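Local coordinates for protein fimbrial subunit type 1 (Actinomyces oris, PDB 3UXF) that serves as the major structural subunit of type 1 fimbriae, the protein filaments that this bacterium carries attached to its cell wall, at residues A[445-450]-A[478-483]; A[354-359]-A[465-470]; A[380-383]-A[388-391]; A[238-243]-A[271-276]. One frame throughout, in Å; residues are numbered along the deposited sequence.

Interaction 1. Residues A[445-450]-A[478-483]; sequences YCLVET and TEVTVT
Leu447 carries most of this contact, through one methyl. Its CD1 points across at two valines of 478-483, 3.8 Å from Val482 CG2 and 4.0 Å from Val480 CG1. Leu447 and Val480 reach for each other tip to tip, whereas Val482 slants across the leucine's end. The leucine's CG stands opposite its own carbonyl carbon (chi1 -63°) and the chain then runs on straight, which carries CD1 well clear of its strand. Val480 and Val482, two residues apart and in the same rotamer, offer different branches: CG1 from the first, CG2 from the second.

The other branch of Val482 is also used. Its CG1 lies 3.7 Å from Glu449 OE1, a plain van der Waals touch. Glu449 is extended from the start, with CG opposite the backbone N (chi1 -171°), an arm long enough to bring its carboxylate to the valine at the margin of the apolar patch. The same OE1 accepts a hydrogen bond from Gln459 NE2, which gives this oxygen of a buried residue a polar partner.

The strand axes pass 10.3 Å apart at 37°, the spacing of sheets stacked face to face. Strand 444-451 lies between 376-385 and 463-465 in one sheet of the prealbumin-like domain; strand 478-484 runs parallel to 344-362 in the opposing one, whose Leu358 touches both Leu447 and Val482.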
# COMPACT_ATOMS: atom_id res chain seq x y z
N TYR A 445 0.93 27.02 -8.61
CA TYR A 445 0.44 27.24 -9.97
C TYR A 445 0.46 28.74 -10.26
O TYR A 445 0.54 29.54 -9.32
CB TYR A 445 -1.01 26.75 -10.07
CG TYR A 445 -1.12 25.26 -9.90
CD1 TYR A 445 -0.44 24.40 -10.77
CD2 TYR A 445 -1.91 24.71 -8.91
CE1 TYR A 445 -0.55 23.00 -10.62
CE2 TYR A 445 -2.03 23.31 -8.74
CZ TYR A 445 -1.34 22.46 -9.62
OH TYR A 445 -1.42 21.09 -9.45
N CYS A 446 0.35 29.13 -11.53
CA CYS A 446 0.27 30.54 -11.93
C CYS A 446 -0.84 30.68 -12.93
O CYS A 446 -0.92 29.88 -13.87
CB CYS A 446 1.59 30.98 -12.63
SG CYS A 446 2.82 31.53 -11.37
N LEU A 447 -1.69 31.68 -12.76
CA LEU A 447 -2.56 32.12 -13.87
C LEU A 447 -1.77 33.04 -14.76
O LEU A 447 -1.01 33.87 -14.27
CB LEU A 447 -3.75 32.89 -13.34
CG LEU A 447 -4.70 32.13 -12.43
CD1 LEU A 447 -5.73 33.08 -11.89
CD2 LEU A 447 -5.34 30.96 -13.18
N VAL A 448 -1.92 32.91 -16.08
CA VAL A 448 -1.44 33.96 -16.98
C VAL A 448 -2.66 34.49 -17.70
O VAL A 448 -3.40 33.75 -18.34
CB VAL A 448 -0.43 33.40 -17.98
CG1 VAL A 448 -0.12 34.43 -19.07
CG2 VAL A 448 0.86 32.96 -17.24
N GLU A 449 -2.88 35.80 -17.57
CA GLU A 449 -3.96 36.43 -18.31
C GLU A 449 -3.55 36.60 -19.78
O GLU A 449 -2.69 37.40 -20.11
CB GLU A 449 -4.35 37.75 -17.66
CG GLU A 449 -5.61 38.37 -18.26
CD GLU A 449 -6.16 39.54 -17.44
OE1 GLU A 449 -5.86 39.64 -16.23
OE2 GLU A 449 -6.93 40.38 -18.02
N THR A 450 -4.16 35.78 -20.64
CA THR A 450 -3.80 35.79 -22.06
C THR A 450 -4.68 36.69 -22.91
O THR A 450 -4.29 36.94 -24.06
CB THR A 450 -3.78 34.35 -22.66
OG1 THR A 450 -5.04 33.74 -22.43
CG2 THR A 450 -2.71 33.51 -21.98
N THR A 478 -11.36 26.49 -4.61
CA THR A 478 -10.29 27.46 -4.35
C THR A 478 -10.70 28.70 -5.11
O THR A 478 -10.81 28.68 -6.34
CB THR A 478 -8.93 26.90 -4.82
OG1 THR A 478 -8.57 25.79 -4.00
CG2 THR A 478 -7.83 27.97 -4.66
N GLU A 479 -10.97 29.79 -4.39
CA GLU A 479 -11.50 31.00 -4.99
C GLU A 479 -10.38 32.01 -5.19
O GLU A 479 -9.69 32.40 -4.24
CB GLU A 479 -12.62 31.60 -4.09
CG GLU A 479 -13.83 30.65 -4.06
CD GLU A 479 -14.97 31.12 -3.19
OE1 GLU A 479 -15.73 32.01 -3.63
OE2 GLU A 479 -15.08 30.62 -2.05
N VAL A 480 -10.16 32.38 -6.45
CA VAL A 480 -9.13 33.33 -6.80
C VAL A 480 -9.75 34.52 -7.48
O VAL A 480 -10.57 34.38 -8.40
CB VAL A 480 -8.10 32.67 -7.76
CG1 VAL A 480 -7.03 33.67 -8.16
CG2 VAL A 480 -7.44 31.51 -7.06
N THR A 481 -9.40 35.72 -7.02
CA THR A 481 -9.86 36.93 -7.69
C THR A 481 -8.71 37.56 -8.46
O THR A 481 -7.63 37.73 -7.95
CB THR A 481 -10.42 37.95 -6.67
OG1 THR A 481 -11.54 37.35 -6.00
CG2 THR A 481 -10.85 39.24 -7.37
N VAL A 482 -8.96 37.88 -9.73
CA VAL A 482 -7.98 38.58 -10.52
C VAL A 482 -8.50 39.99 -10.76
O VAL A 482 -9.61 40.18 -11.25
CB VAL A 482 -7.80 37.89 -11.91
CG1 VAL A 482 -6.86 38.74 -12.77
CG2 VAL A 482 -7.33 36.48 -11.76
N THR A 483 -7.69 40.98 -10.41
CA THR A 483 -8.09 42.38 -10.56
C THR A 483 -7.40 43.03 -11.75
O THR A 483 -6.17 43.04 -11.82
CB THR A 483 -7.78 43.18 -9.28
OG1 THR A 483 -8.43 42.55 -8.18
CG2 THR A 483 -8.27 44.61 -9.45

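Interaction 2. Residues A[354-359]-A[465-470]; sequences GKVILT and FRVLAE. Unlike the reference sequence in segment 354-359: Ile357 (reference Val).
Between Gly354 and Val356, the two residues of 354-359 that touch 465-470, Lys355 heads off the other way, and its NZ is gripped by a salt bridge to Glu421 OE1 and a hydrogen bond to Asn423 OD1. The contact itself is apolar. Val356 works with a single methyl, CG2, which meets Val467 CG2 at 3.6 Å and Phe465 CE2 at 3.9 Å. It approaches the phenyl ring at a slant. Phe465 has its CG wedged between the backbone N and the carbonyl carbon (chi1 71°), a placement that swings the ring round until its CE2 atom meets the valine methyl.

Val467 uses both branches: while CG2 faces Val356, CG1 lies 4.0 Å from Gly354 CA. The methyl rests directly on the glycine backbone, on the side where a CB would stand, so the chains come close here, the CA atoms of Gly354 and Val467 being 6.4 Å apart. On its polar side Val467 is tied down too, its backbone N donating to Asn428 OD1.

Gly354, Val356, Phe465 and Val467 are all buried. Their packing joins strand 344-362 to the chain leading into helix 469-472 within the prealbumin-like domain, by shape and hydrophobic burial, and the polar bonds that fix the two segments are made with other parts of the chain.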
# COMPACT_ATOMS: atom_id res chain seq x y z
N GLY A 354 -8.67 19.68 -6.97
CA GLY A 354 -9.60 20.73 -6.56
C GLY A 354 -10.12 21.59 -7.70
O GLY A 354 -9.48 21.77 -8.74
N LYS A 355 -11.31 22.13 -7.50
CA LYS A 355 -11.88 23.13 -8.40
C LYS A 355 -11.33 24.49 -8.08
O LYS A 355 -11.16 24.80 -6.90
CB LYS A 355 -13.40 23.14 -8.17
CG LYS A 355 -14.11 24.29 -8.90
CD LYS A 355 -15.65 24.31 -8.66
CE LYS A 355 -16.28 22.93 -8.86
NZ LYS A 355 -16.45 22.62 -10.30
N VAL A 356 -11.03 25.31 -9.09
CA VAL A 356 -10.69 26.70 -8.88
C VAL A 356 -11.81 27.53 -9.47
O VAL A 356 -12.22 27.29 -10.61
CB VAL A 356 -9.38 27.06 -9.59
CG1 VAL A 356 -9.12 28.54 -9.50
CG2 VAL A 356 -8.21 26.24 -8.95
N ILE A 357 -12.34 28.48 -8.71
CA ILE A 357 -13.29 29.44 -9.30
C ILE A 357 -12.57 30.77 -9.44
O ILE A 357 -12.14 31.34 -8.43
CB ILE A 357 -14.56 29.63 -8.44
CG1 ILE A 357 -15.31 28.31 -8.34
CG2 ILE A 357 -15.48 30.63 -9.10
CD1 ILE A 357 -16.47 28.32 -7.30
N LEU A 358 -12.41 31.24 -10.68
CA LEU A 358 -11.70 32.48 -10.93
C LEU A 358 -12.75 33.57 -11.10
O LEU A 358 -13.61 33.45 -11.97
CB LEU A 358 -10.86 32.31 -12.20
CG LEU A 358 -9.88 33.41 -12.61
CD1 LEU A 358 -9.01 32.87 -13.77
CD2 LEU A 358 -10.59 34.66 -13.07
N THR A 359 -12.69 34.60 -10.25
CA THR A 359 -13.54 35.78 -10.42
C THR A 359 -12.72 36.94 -10.95
O THR A 359 -11.67 37.29 -10.40
CB THR A 359 -14.16 36.22 -9.09
OG1 THR A 359 -15.02 35.17 -8.63
CG2 THR A 359 -14.99 37.52 -9.27
N PHE A 465 -0.88 31.00 -7.30
CA PHE A 465 -1.91 30.53 -6.36
C PHE A 465 -1.67 29.07 -6.06
O PHE A 465 -0.91 28.40 -6.76
CB PHE A 465 -3.33 30.74 -6.93
CG PHE A 465 -3.66 29.81 -8.08
CD1 PHE A 465 -3.28 30.15 -9.37
CD2 PHE A 465 -4.38 28.62 -7.88
CE1 PHE A 465 -3.54 29.32 -10.46
CE2 PHE A 465 -4.66 27.79 -8.98
CZ PHE A 465 -4.25 28.13 -10.26
N ARG A 466 -2.30 28.59 -4.99
CA ARG A 466 -2.20 27.19 -4.61
C ARG A 466 -3.57 26.58 -4.48
O ARG A 466 -4.54 27.26 -4.08
CB ARG A 466 -1.46 27.05 -3.28
CG ARG A 466 0.03 27.24 -3.42
CD ARG A 466 0.70 27.18 -2.04
NE ARG A 466 2.14 27.16 -2.17
CZ ARG A 466 2.98 27.53 -1.21
NH1 ARG A 466 2.52 27.98 -0.04
NH2 ARG A 466 4.30 27.47 -1.43
N VAL A 467 -3.66 25.30 -4.82
CA VAL A 467 -4.81 24.47 -4.48
C VAL A 467 -4.34 23.61 -3.35
O VAL A 467 -3.38 22.86 -3.49
CB VAL A 467 -5.27 23.63 -5.72
CG1 VAL A 467 -6.33 22.61 -5.30
CG2 VAL A 467 -5.82 24.55 -6.81
N LEU A 468 -4.98 23.76 -2.19
CA LEU A 468 -4.60 22.99 -1.02
C LEU A 468 -5.47 21.78 -0.79
O LEU A 468 -6.68 21.81 -1.02
CB LEU A 468 -4.66 23.89 0.21
CG LEU A 468 -3.71 25.10 0.13
CD1 LEU A 468 -3.88 25.90 1.41
CD2 LEU A 468 -2.25 24.69 -0.10
N ALA A 469 -4.86 20.69 -0.35
CA ALA A 469 -5.56 19.44 -0.08
C ALA A 469 -6.75 19.66 0.84
O ALA A 469 -7.78 19.01 0.68
CB ALA A 469 -4.60 18.45 0.57
N GLU A 470 -6.59 20.55 1.82
CA GLU A 470 -7.69 20.77 2.78
C GLU A 470 -8.96 21.21 2.10
O GLU A 470 -10.05 20.90 2.61
CB GLU A 470 -7.27 21.76 3.87
CG GLU A 470 -6.86 23.12 3.36
CD GLU A 470 -5.90 23.87 4.33
OE1 GLU A 470 -4.69 23.50 4.47
OE2 GLU A 470 -6.36 24.87 4.93

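Interaction 3. Residues A[380-383]-A[388-391]; sequences YECT and GATL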
# COMPACT_ATOMS: atom_id res chain seq x y z
N TYR A 380 -0.07 27.53 -15.45
CA TYR A 380 1.21 26.84 -15.45
C TYR A 380 1.54 26.36 -14.03
O TYR A 380 1.04 26.91 -13.05
CB TYR A 380 2.33 27.80 -15.87
CG TYR A 380 2.22 28.32 -17.29
CD1 TYR A 380 1.30 29.32 -17.60
CD2 TYR A 380 3.05 27.84 -18.31
CE1 TYR A 380 1.19 29.81 -18.89
CE2 TYR A 380 2.93 28.32 -19.62
CZ TYR A 380 2.00 29.30 -19.89
OH TYR A 380 1.89 29.80 -21.17
N GLU A 381 2.44 25.37 -13.94
CA GLU A 381 3.19 25.22 -12.70
C GLU A 381 4.25 26.30 -12.71
O GLU A 381 4.74 26.66 -13.78
CB GLU A 381 3.79 23.83 -12.59
CG GLU A 381 2.72 22.79 -12.24
CD GLU A 381 3.24 21.37 -12.12
OE1 GLU A 381 4.19 20.98 -12.82
OE2 GLU A 381 2.69 20.63 -11.30
N CYS A 382 4.58 26.88 -11.56
CA CYS A 382 5.55 27.99 -11.57
C CYS A 382 6.25 28.10 -10.25
O CYS A 382 5.80 27.57 -9.24
CB CYS A 382 4.89 29.33 -11.89
SG CYS A 382 3.66 29.78 -10.62
N THR A 383 7.35 28.84 -10.28
CA THR A 383 8.10 29.15 -9.08
C THR A 383 7.86 30.63 -8.81
O THR A 383 8.10 31.48 -9.69
CB THR A 383 9.57 28.94 -9.36
OG1 THR A 383 9.80 27.55 -9.61
CG2 THR A 383 10.40 29.39 -8.13
N GLY A 388 7.88 38.22 -9.56
CA GLY A 388 6.64 37.69 -10.11
C GLY A 388 6.67 36.18 -10.00
O GLY A 388 6.47 35.63 -8.92
N ALA A 389 6.95 35.52 -11.12
CA ALA A 389 7.07 34.08 -11.14
C ALA A 389 7.76 33.64 -12.40
O ALA A 389 7.71 34.33 -13.42
CB ALA A 389 5.68 33.42 -11.03
N THR A 390 8.41 32.50 -12.30
CA THR A 390 9.01 31.83 -13.44
C THR A 390 8.11 30.66 -13.87
O THR A 390 7.90 29.70 -13.12
CB THR A 390 10.38 31.28 -13.07
OG1 THR A 390 11.23 32.36 -12.66
CG2 THR A 390 11.01 30.56 -14.25
N LEU A 391 7.57 30.73 -15.09
CA LEU A 391 6.71 29.66 -15.58
C LEU A 391 7.51 28.42 -15.91
O LEU A 391 8.62 28.50 -16.47
CB LEU A 391 5.97 30.12 -16.85
CG LEU A 391 5.19 31.43 -16.71
CD1 LEU A 391 4.51 31.72 -18.04
CD2 LEU A 391 4.18 31.29 -15.57
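Leu391 lays its CD1 methyl almost squarely over the ring of Tyr380, 3.8 Å from the centroid and 6° off the ring normal, a well-centred CH-pi contact. The second methyl, CD2, is displaced from the ring centre but on the same side of the ring plane, 4.0 Å from Tyr380 CG where the ring joins its CB. The tyrosine presents this face because CG stands opposite the carbonyl carbon (chi1 -64°), which brings the ring beside the neighbouring strand.

Next come the backbone bonds. Thr383 and Thr390 form an antiparallel hydrogen-bonded pair: Thr383 N gives to Thr390 O at 3.0 Å, and Thr390 N gives to Thr383 O at 2.8 Å. Thr383 O is shared, since Ala389 CA also approaches it at 3.2 Å in a CA-H...O contact. One step along, Cys382 faces Leu391 as a non-hydrogen-bonded pair, the CA atoms 4.5 Å apart, and its CB packs near Leu391 CD2.

Further out, Cys382 SG is locked to Cys446 SG in a disulfide that Ala389 lies against, and Thr383 OG1 accepts from Arg392 NH2, just beyond the second segment. Gly388, with a positive phi, starts the returning strand.

The two strands form a tight beta hairpin, strongly twisted, with 123° between their directions. Strand 388-391 flanks one edge of 376-385, while strand 444-451 pairs along the other and is stapled to it by the disulfide.

Interaction 4. Residues A[238-243]-A[271-276]; sequences LTPVVK and ATIQLT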
# COMPACT_ATOMS: atom_id res chain seq x y z
N LEU A 238 -5.09 -0.36 -19.08
CA LEU A 238 -4.16 -0.29 -17.94
C LEU A 238 -2.69 -0.52 -18.32
O LEU A 238 -1.79 -0.29 -17.49
CB LEU A 238 -4.61 -1.32 -16.89
CG LEU A 238 -5.91 -0.99 -16.16
CD1 LEU A 238 -6.39 -2.27 -15.42
CD2 LEU A 238 -5.80 0.23 -15.23
N THR A 239 -2.43 -1.00 -19.54
CA THR A 239 -1.09 -1.38 -20.02
C THR A 239 -0.12 -1.83 -18.93
O THR A 239 0.91 -1.19 -18.73
CB THR A 239 -0.42 -0.29 -20.88
OG1 THR A 239 -0.40 0.97 -20.19
CG2 THR A 239 -1.21 -0.10 -22.17
N PRO A 240 -0.45 -2.92 -18.24
CA PRO A 240 0.35 -3.33 -17.08
C PRO A 240 1.78 -3.73 -17.45
O PRO A 240 2.02 -4.26 -18.56
CB PRO A 240 -0.38 -4.57 -16.56
CG PRO A 240 -1.28 -5.01 -17.70
CD PRO A 240 -1.61 -3.81 -18.49
N VAL A 241 2.69 -3.51 -16.49
CA VAL A 241 4.05 -4.02 -16.54
C VAL A 241 4.24 -4.76 -15.23
O VAL A 241 3.89 -4.24 -14.16
CB VAL A 241 5.08 -2.89 -16.66
CG1 VAL A 241 6.48 -3.47 -16.62
CG2 VAL A 241 4.87 -2.17 -17.97
N VAL A 242 4.74 -5.99 -15.30
CA VAL A 242 4.93 -6.84 -14.13
C VAL A 242 6.39 -7.25 -14.05
O VAL A 242 6.95 -7.74 -15.02
CB VAL A 242 4.06 -8.11 -14.17
CG1 VAL A 242 4.23 -8.92 -12.88
CG2 VAL A 242 2.58 -7.70 -14.39
N LYS A 243 6.98 -7.05 -12.89
CA LYS A 243 8.39 -7.38 -12.67
C LYS A 243 8.58 -8.14 -11.39
O LYS A 243 7.78 -8.06 -10.46
CB LYS A 243 9.22 -6.10 -12.54
CG LYS A 243 9.15 -5.17 -13.79
CD LYS A 243 10.06 -3.99 -13.59
CE LYS A 243 10.09 -3.14 -14.84
NZ LYS A 243 11.10 -2.05 -14.66
N ALA A 271 -9.20 -5.27 -11.20
CA ALA A 271 -8.15 -5.76 -12.08
C ALA A 271 -7.32 -6.74 -11.27
O ALA A 271 -6.86 -6.40 -10.19
CB ALA A 271 -7.26 -4.61 -12.52
N THR A 272 -7.13 -7.94 -11.79
CA THR A 272 -6.30 -8.93 -11.12
C THR A 272 -5.13 -9.29 -12.03
O THR A 272 -5.31 -9.60 -13.22
CB THR A 272 -7.10 -10.23 -10.88
OG1 THR A 272 -8.21 -9.93 -10.04
CG2 THR A 272 -6.22 -11.27 -10.18
N ILE A 273 -3.92 -9.24 -11.47
CA ILE A 273 -2.77 -9.83 -12.14
C ILE A 273 -2.61 -11.21 -11.53
O ILE A 273 -2.39 -11.35 -10.33
CB ILE A 273 -1.48 -8.98 -11.94
CG1 ILE A 273 -1.59 -7.64 -12.66
CG2 ILE A 273 -0.23 -9.76 -12.38
CD1 ILE A 273 -1.60 -7.70 -14.15
N GLN A 274 -2.79 -12.23 -12.35
CA GLN A 274 -2.76 -13.61 -11.90
C GLN A 274 -1.54 -14.29 -12.50
O GLN A 274 -1.42 -14.37 -13.71
CB GLN A 274 -4.06 -14.29 -12.37
CG GLN A 274 -4.20 -15.79 -12.04
CD GLN A 274 -5.43 -16.36 -12.76
OE1 GLN A 274 -5.39 -16.60 -13.96
NE2 GLN A 274 -6.54 -16.48 -12.02
N LEU A 275 -0.62 -14.73 -11.66
CA LEU A 275 0.56 -15.42 -12.18
C LEU A 275 0.12 -16.79 -12.76
O LEU A 275 -0.74 -17.48 -12.18
CB LEU A 275 1.56 -15.61 -11.06
CG LEU A 275 2.76 -14.67 -10.92
CD1 LEU A 275 2.68 -13.26 -11.55
CD2 LEU A 275 3.44 -14.69 -9.57
N THR A 276 0.69 -17.17 -13.90
CA THR A 276 0.47 -18.50 -14.49
C THR A 276 1.34 -19.53 -13.77
O THR A 276 2.11 -19.19 -12.87
CB THR A 276 0.92 -18.50 -15.96
OG1 THR A 276 2.31 -18.17 -15.99
CG2 THR A 276 0.15 -17.48 -16.79
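Pro240 supplies the one ring here, a puckered pyrrolidine rather than a flat group, and Ile273 CD1 meets it at its CB corner, 4.1 Å away. No aromatic face or amide plane takes part; every other touch is methyl against methyl. Ile273 is the central piece. Both its torsions sit near -65° (chi1 -67°, chi2 -68°), and this bend places CD1 where it reaches Pro240 CB and also Val242 CG2, the latter at 4.2 Å. Its other branch, CG2, stands opposite the backbone N and lies 4.0 Å from the same Val242 CG2. The valine methyl is thus straddled by the two ends of the isoleucine, and the two side chains run alongside each other, pointing opposite ways.

At the other end, Leu238 reaches across with CD1 to Ala271 CB at 3.8 Å. The long residue faces the short one, which suits backbones still 9.0 Å apart between the CA atoms of Leu238 and Ala271.

Segment 238-243 leads into strand 241-245, paired with 295-302, whose Leu300 touches Pro240 and whose Val298 touches Ile273. Strand 269-275 belongs to a different sheet, paired with 224-229 and 258-264. The two sheets face each other as the layers of a beta sandwich.

With methyl and methylene groups alone at the interface, the sheets are joined by burial and fit of shape. Contacts of this kind carry little directional preference, so what this one contributes to the placement of the layers probably comes from how leucine and alanine, and proline, valine and isoleucine, fit together.

Interactions 1, 2 and 4 are buried and mainly apolar; 1 and 4 join facing sheets, while 2 sets a strand against a loop that leads into a helix. Interaction 3 is partly buried and is the pairing that has backbone hydrogen bonds across it. Interactions 1, 2 and 3 all lie in the prealbumin-like domain. Strands 478-484 and 344-362, one from each of interactions 1 and 2, are sheet neighbours, joined where Thr478 O meets Ile357 N at 2.8 Å. Strands 444-451 and 376-385 link interactions 1 and 3, again as neighbours, with a disulfide added. Interaction 4 stands apart in the preceding region, its centre about 36 Å from that of interaction 2, and repeats the sandwich logic of interaction 1.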